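C-1-tetrahydrofolate synthase, cytoplasmic, putative (Trypanosoma brucei, PDB 4CJX) probably catalyses, as a homodimer, the NADP-dependent oxidation of methylenetetrahydrofolate and the hydrolysis of the resulting methenyltetrahydrofolate in one-carbon metabolism. Local coordinates at residues A162-L174 with G295-N307. Numbering follows the deposited sequence.
With 9L9 ((2S)-2-[[4-[[2,4-bis(azanyl)-6-oxidanylidene-1H-pyrimidin-5-yl]carbamoylamino]phenyl]carbonylamino]pentanedioic acid), chain G.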
loop_
_atom_site.group_PDB
_atom_site.type_symbol
_atom_site.label_atom_id
_atom_site.label_comp_id
_atom_site.label_asym_id
_atom_site.label_seq_id
_atom_site.Cartn_x
_atom_site.Cartn_y
_atom_site.Cartn_z
ATOM N N ALA B 162 -0.899 -14.491 5.056
ATOM C CA ALA B 162 -1.808 -15.621 4.838
ATOM C C ALA B 162 -2.419 -15.584 3.445
ATOM O O ALA B 162 -2.350 -16.565 2.696
ATOM C CB ALA B 162 -2.911 -15.588 5.875
ATOM N N ILE B 163 -2.986 -14.425 3.104
ATOM C CA ILE B 163 -3.756 -14.238 1.880
ATOM C C ILE B 163 -3.097 -13.146 1.051
ATOM O O ILE B 163 -2.600 -12.163 1.586
ATOM C CB ILE B 163 -5.233 -13.826 2.178
ATOM C CG1 ILE B 163 -5.732 -14.420 3.494
ATOM C CG2 ILE B 163 -6.152 -14.265 1.046
ATOM C CD1 ILE B 163 -7.224 -14.248 3.762
ATOM N N VAL B 164 -3.092 -13.332 -0.262
ATOM C CA VAL B 164 -2.685 -12.297 -1.215
ATOM C C VAL B 164 -3.759 -12.209 -2.320
ATOM O O VAL B 164 -4.298 -13.235 -2.718
ATOM C CB VAL B 164 -1.317 -12.668 -1.825
ATOM C CG1 VAL B 164 -0.900 -11.668 -2.869
ATOM C CG2 VAL B 164 -0.248 -12.770 -0.737
ATOM N N PRO B 165 -4.058 -10.997 -2.841
ATOM C CA PRO B 165 -5.111 -10.917 -3.835
ATOM C C PRO B 165 -4.767 -11.781 -5.057
ATOM O O PRO B 165 -3.590 -11.923 -5.403
ATOM C CB PRO B 165 -5.169 -9.429 -4.191
ATOM C CG PRO B 165 -4.534 -8.725 -3.045
ATOM C CD PRO B 165 -3.514 -9.670 -2.502
ATOM N N CYS B 166 -5.791 -12.380 -5.655
ATOM C CA CYS B 166 -5.590 -13.464 -6.600
ATOM C C CYS B 166 -4.838 -13.013 -7.875
ATOM O O CYS B 166 -3.914 -13.700 -8.330
ATOM C CB CYS B 166 -6.946 -14.080 -6.932
ATOM S SG CYS B 166 -7.838 -14.637 -5.455
ATOM N N THR B 167 -5.238 -11.862 -8.423
ATOM C CA THR B 167 -4.635 -11.357 -9.649
ATOM C C THR B 167 -3.164 -11.047 -9.431
ATOM O O THR B 167 -2.311 -11.496 -10.210
ATOM C CB THR B 167 -5.361 -10.117 -10.207
ATOM O OG1 THR B 167 -6.761 -10.404 -10.373
ATOM C CG2 THR B 167 -4.749 -9.739 -11.548
ATOM N N ALA B 168 -2.876 -10.325 -8.344
ATOM C CA ALA B 168 -1.493 -9.999 -7.969
ATOM C C ALA B 168 -0.707 -11.266 -7.796
ATOM O O ALA B 168 0.413 -11.395 -8.277
ATOM C CB ALA B 168 -1.452 -9.197 -6.686
ATOM N N SER B 169 -1.318 -12.216 -7.113
ATOM C CA SER B 169 -0.681 -13.493 -6.912
ATOM C C SER B 169 -0.329 -14.238 -8.231
ATOM O O SER B 169 0.730 -14.859 -8.345
ATOM C CB SER B 169 -1.609 -14.326 -6.084
ATOM O OG SER B 169 -0.939 -15.447 -5.643
ATOM N N ALA B 170 -1.254 -14.200 -9.189
ATOM C CA ALA B 170 -1.083 -14.814 -10.487
ATOM C C ALA B 170 0.096 -14.178 -11.238
ATOM O O ALA B 170 0.848 -14.892 -11.866
ATOM C CB ALA B 170 -2.353 -14.674 -11.306
ATOM N N VAL B 171 0.253 -12.857 -11.145
ATOM C CA VAL B 171 1.371 -12.166 -11.775
ATOM C C VAL B 171 2.675 -12.682 -11.216
ATOM O O VAL B 171 3.617 -12.990 -11.975
ATOM C CB VAL B 171 1.310 -10.639 -11.572
ATOM C CG1 VAL B 171 2.621 -9.998 -11.954
ATOM C CG2 VAL B 171 0.177 -10.036 -12.390
ATOM N N MET B 172 2.740 -12.773 -9.886
ATOM C CA MET B 172 3.967 -13.209 -9.241
ATOM C C MET B 172 4.255 -14.660 -9.619
ATOM O O MET B 172 5.405 -15.034 -9.861
ATOM C CB MET B 172 3.902 -13.030 -7.701
ATOM C CG MET B 172 3.785 -11.591 -7.214
ATOM S SD MET B 172 4.909 -10.425 -8.002
ATOM C CE MET B 172 6.475 -10.782 -7.208
ATOM N N GLU B 173 3.204 -15.469 -9.727
ATOM C CA GLU B 173 3.366 -16.861 -10.151
ATOM C C GLU B 173 3.877 -16.971 -11.603
ATOM O O GLU B 173 4.696 -17.842 -11.914
ATOM C CB GLU B 173 2.044 -17.622 -9.977
ATOM C CG GLU B 173 2.021 -19.051 -10.510
ATOM C CD GLU B 173 2.908 -20.033 -9.737
ATOM O OE1 GLU B 173 3.347 -19.744 -8.602
ATOM O OE2 GLU B 173 3.164 -21.116 -10.300
ATOM N N LEU B 174 3.386 -16.108 -12.486
ATOM C CA LEU B 174 3.871 -16.117 -13.853
ATOM C C LEU B 174 5.324 -15.628 -13.963
ATOM O O LEU B 174 6.077 -16.179 -14.750
ATOM C CB LEU B 174 2.927 -15.340 -14.768
ATOM C CG LEU B 174 1.608 -16.106 -14.950
ATOM C CD1 LEU B 174 0.618 -15.265 -15.701
ATOM C CD2 LEU B 174 1.791 -17.419 -15.679
ATOM N N GLY B 295 -3.471 -16.073 -20.363
ATOM C CA GLY B 295 -2.241 -15.753 -19.640
ATOM C C GLY B 295 -2.547 -15.605 -18.174
ATOM O O GLY B 295 -2.651 -16.604 -17.454
ATOM N N VAL B 296 -2.744 -14.367 -17.730
ATOM C CA VAL B 296 -2.969 -14.099 -16.330
ATOM C C VAL B 296 -4.316 -14.664 -15.812
ATOM O O VAL B 296 -4.380 -15.156 -14.692
ATOM C CB VAL B 296 -2.821 -12.590 -16.012
ATOM C CG1 VAL B 296 -3.196 -12.302 -14.567
ATOM C CG2 VAL B 296 -1.395 -12.140 -16.259
ATOM N N GLY B 297 -5.350 -14.627 -16.657
ATOM C CA GLY B 297 -6.684 -14.961 -16.252
ATOM C C GLY B 297 -6.880 -16.353 -15.664
ATOM O O GLY B 297 -7.481 -16.502 -14.589
ATOM N N PRO B 298 -6.402 -17.382 -16.373
ATOM C CA PRO B 298 -6.610 -18.712 -15.810
ATOM C C PRO B 298 -5.854 -18.897 -14.489
ATOM O O PRO B 298 -6.377 -19.559 -13.572
ATOM C CB PRO B 298 -6.102 -19.661 -16.912
ATOM C CG PRO B 298 -6.143 -18.822 -18.161
ATOM C CD PRO B 298 -5.847 -17.429 -17.734
ATOM N N VAL B 299 -4.675 -18.294 -14.388
ATOM C CA VAL B 299 -3.882 -18.379 -13.166
ATOM C C VAL B 299 -4.520 -17.598 -12.013
ATOM O O VAL B 299 -4.449 -18.032 -10.870
ATOM C CB VAL B 299 -2.409 -17.986 -13.392
ATOM C CG1 VAL B 299 -1.589 -18.195 -12.116
ATOM C CG2 VAL B 299 -1.832 -18.855 -14.504
ATOM N N THR B 300 -5.172 -16.484 -12.316
ATOM C CA THR B 300 -5.970 -15.785 -11.329
ATOM C C THR B 300 -7.024 -16.703 -10.666
ATOM O O THR B 300 -7.178 -16.687 -9.445
ATOM C CB THR B 300 -6.639 -14.543 -11.945
ATOM O OG1 THR B 300 -5.615 -13.627 -12.325
ATOM C CG2 THR B 300 -7.574 -13.867 -10.955
ATOM N N VAL B 301 -7.719 -17.504 -11.468
ATOM C CA VAL B 301 -8.668 -18.483 -10.931
ATOM C C VAL B 301 -7.963 -19.509 -10.045
ATOM O O VAL B 301 -8.474 -19.862 -8.971
ATOM C CB VAL B 301 -9.434 -19.230 -12.050
ATOM C CG1 VAL B 301 -10.319 -20.330 -11.476
ATOM C CG2 VAL B 301 -10.260 -18.265 -12.888
ATOM N N SER B 302 -6.798 -19.986 -10.491
ATOM C CA SER B 302 -6.024 -20.976 -9.743
ATOM C C SER B 302 -5.542 -20.441 -8.394
ATOM O O SER B 302 -5.477 -21.182 -7.414
ATOM C CB SER B 302 -4.811 -21.448 -10.561
ATOM O OG SER B 302 -5.256 -22.087 -11.746
ATOM N N MET B 303 -5.187 -19.170 -8.353
ATOM C CA MET B 303 -4.750 -18.560 -7.093
ATOM C C MET B 303 -5.885 -18.411 -6.071
ATOM O O MET B 303 -5.632 -18.445 -4.867
ATOM C CB MET B 303 -4.087 -17.201 -7.343
ATOM C CG MET B 303 -2.791 -17.256 -8.154
ATOM S SD MET B 303 -1.575 -18.426 -7.517
ATOM C CE MET B 303 -1.895 -19.858 -8.517
ATOM N N LEU B 304 -7.111 -18.223 -6.545
ATOM C CA LEU B 304 -8.270 -18.155 -5.662
ATOM C C LEU B 304 -8.450 -19.509 -4.988
ATOM O O LEU B 304 -8.744 -19.573 -3.810
ATOM C CB LEU B 304 -9.543 -17.773 -6.425
ATOM C CG LEU B 304 -10.883 -18.063 -5.738
ATOM C CD1 LEU B 304 -11.031 -17.238 -4.466
ATOM C CD2 LEU B 304 -12.053 -17.801 -6.671
ATOM N N LEU B 305 -8.270 -20.580 -5.761
ATOM C CA LEU B 305 -8.380 -21.946 -5.248
ATOM C C LEU B 305 -7.247 -22.240 -4.244
ATOM O O LEU B 305 -7.452 -22.912 -3.233
ATOM C CB LEU B 305 -8.360 -22.953 -6.400
ATOM C CG LEU B 305 -9.460 -22.807 -7.462
ATOM C CD1 LEU B 305 -9.448 -24.018 -8.376
ATOM C CD2 LEU B 305 -10.841 -22.641 -6.856
ATOM N N LYS B 306 -6.052 -21.720 -4.539
ATOM C CA LYS B 306 -4.916 -21.847 -3.630
ATOM C C LYS B 306 -5.194 -21.138 -2.278
ATOM O O LYS B 306 -5.087 -21.760 -1.218
ATOM C CB LYS B 306 -3.631 -21.351 -4.312
ATOM C CG LYS B 306 -2.364 -21.727 -3.560
ATOM C CD LYS B 306 -1.121 -21.446 -4.381
ATOM C CE LYS B 306 0.151 -21.900 -3.667
ATOM N NZ LYS B 306 1.334 -21.091 -4.123
ATOM N N ASN B 307 -5.587 -19.867 -2.324
ATOM C CA ASN B 307 -5.952 -19.124 -1.123
ATOM C C ASN B 307 -6.987 -19.898 -0.301
ATOM O O ASN B 307 -6.869 -20.030 0.913
ATOM C CB ASN B 307 -6.542 -17.750 -1.457
ATOM C CG ASN B 307 -5.518 -16.759 -1.962
ATOM O OD1 ASN B 307 -4.350 -17.089 -2.139
ATOM N ND2 ASN B 307 -5.960 -15.535 -2.218
HETATM N N2A 9L9 G . -13.973 -10.210 -6.274
HETATM N N1 9L9 G . -13.582 -9.572 -8.575
HETATM C C2 9L9 G . -13.192 -10.315 -7.513
HETATM N N3 9L9 G . -12.079 -11.154 -7.550
HETATM C C4 9L9 G . -11.437 -11.143 -8.796
HETATM O O4A 9L9 G . -10.460 -11.875 -8.811
HETATM N N5A 9L9 G . -11.227 -10.551 -11.150
HETATM C C5 9L9 G . -11.811 -10.375 -9.908
HETATM C C6 9L9 G . -12.922 -9.608 -9.752
HETATM N N7 9L9 G . -13.392 -8.774 -10.858
HETATM O O8A 9L9 G . -11.886 -12.715 -11.442
HETATM N N9 9L9 G . -10.750 -11.660 -13.074
HETATM C C1B 9L9 G . -10.649 -12.679 -13.980
HETATM C C2B 9L9 G . -10.197 -12.347 -15.273
HETATM C C3B 9L9 G . -10.076 -13.307 -16.280
HETATM C C4B 9L9 G . -10.405 -14.643 -16.036
HETATM C C5B 9L9 G . -10.810 -14.986 -14.727
HETATM C C6B 9L9 G . -10.942 -14.023 -13.719
HETATM C C7B 9L9 G . -10.202 -15.688 -17.117
HETATM O O7B 9L9 G . -9.948 -16.812 -16.754
HETATM C CAW 9L9 G . -11.354 -11.699 -11.857
HETATM N N 9L9 G . -10.205 -15.383 -18.434
HETATM C CA 9L9 G . -9.906 -16.316 -19.514
HETATM C C 9L9 G . -8.511 -16.017 -20.013
HETATM O OXT 9L9 G . -8.076 -14.874 -19.806
HETATM C CB 9L9 G . -10.790 -16.181 -20.730
HETATM C CG 9L9 G . -12.162 -15.643 -20.374
HETATM C CD 9L9 G . -13.087 -15.902 -21.522
HETATM O OE1 9L9 G . -13.223 -17.067 -21.898
HETATM O OE2 9L9 G . -13.674 -14.946 -22.047
HETATM O O 9L9 G . -7.839 -16.878 -20.630
#
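Cys166 and Ala170 plug as knobs into holes on helix 296-307 in a buried helix-helix crossing near the centre of the chain. The axes of helices 166-174 and 296-307 approach to 7.8 Å and cross at 112°. The methyl of Ala170 enters among Val296, Val299, Thr300 and Met303, its CB 3.5 Å from Thr300 N. One turn earlier, Cys166 fills the hole formed by Thr300, Met303, Leu304 and Asn307; with SG anti to its own carbonyl carbon (chi1 -56°), the sulfur reaches over the backbone of Leu304, 3.6 Å from Leu304 CA. Met303, bent about its CB-CG and CG-SD bonds, lays CG against Ala170 N, and its CG and SD both meet Ser169 OG, SD at 3.6 Å. Beyond Ala170, Leu174 CD1 meets Val296 CG2 at 3.8 Å while its other methyl faces Val299. This is the interior of the two-domain FolD fold, where the C-terminal helix 296-316 packs both on helix 166-178 of the NAD(P)-binding region and on helices 30-51 and 68-83 of the catalytic region. The inhibitor 9L9 rests against the first turns of helix 296-307, at Gly297, Pro298 and Val301; Val301 CG2 is 3.8 Å from its phenyl atom C5B. Thr167, whose OG1 lies 3.6 Å from Thr300 CG2 where the two side chains cross obliquely, sits near Ile195 and Ala196 of the NADP site. Thr300 OG1 donates to Val296 O from above the carbonyl plane, sharing that oxygen with Thr300 N and turning its hydroxyl back onto its own helix. At the far end, Asn307 ND2 donates to Val164 O at 2.9 Å, nearly in its amide plane, and also bonds Ala143 O, so two carbonyls grip the buried amide nitrogen, with Ile163 CG2 packed against it.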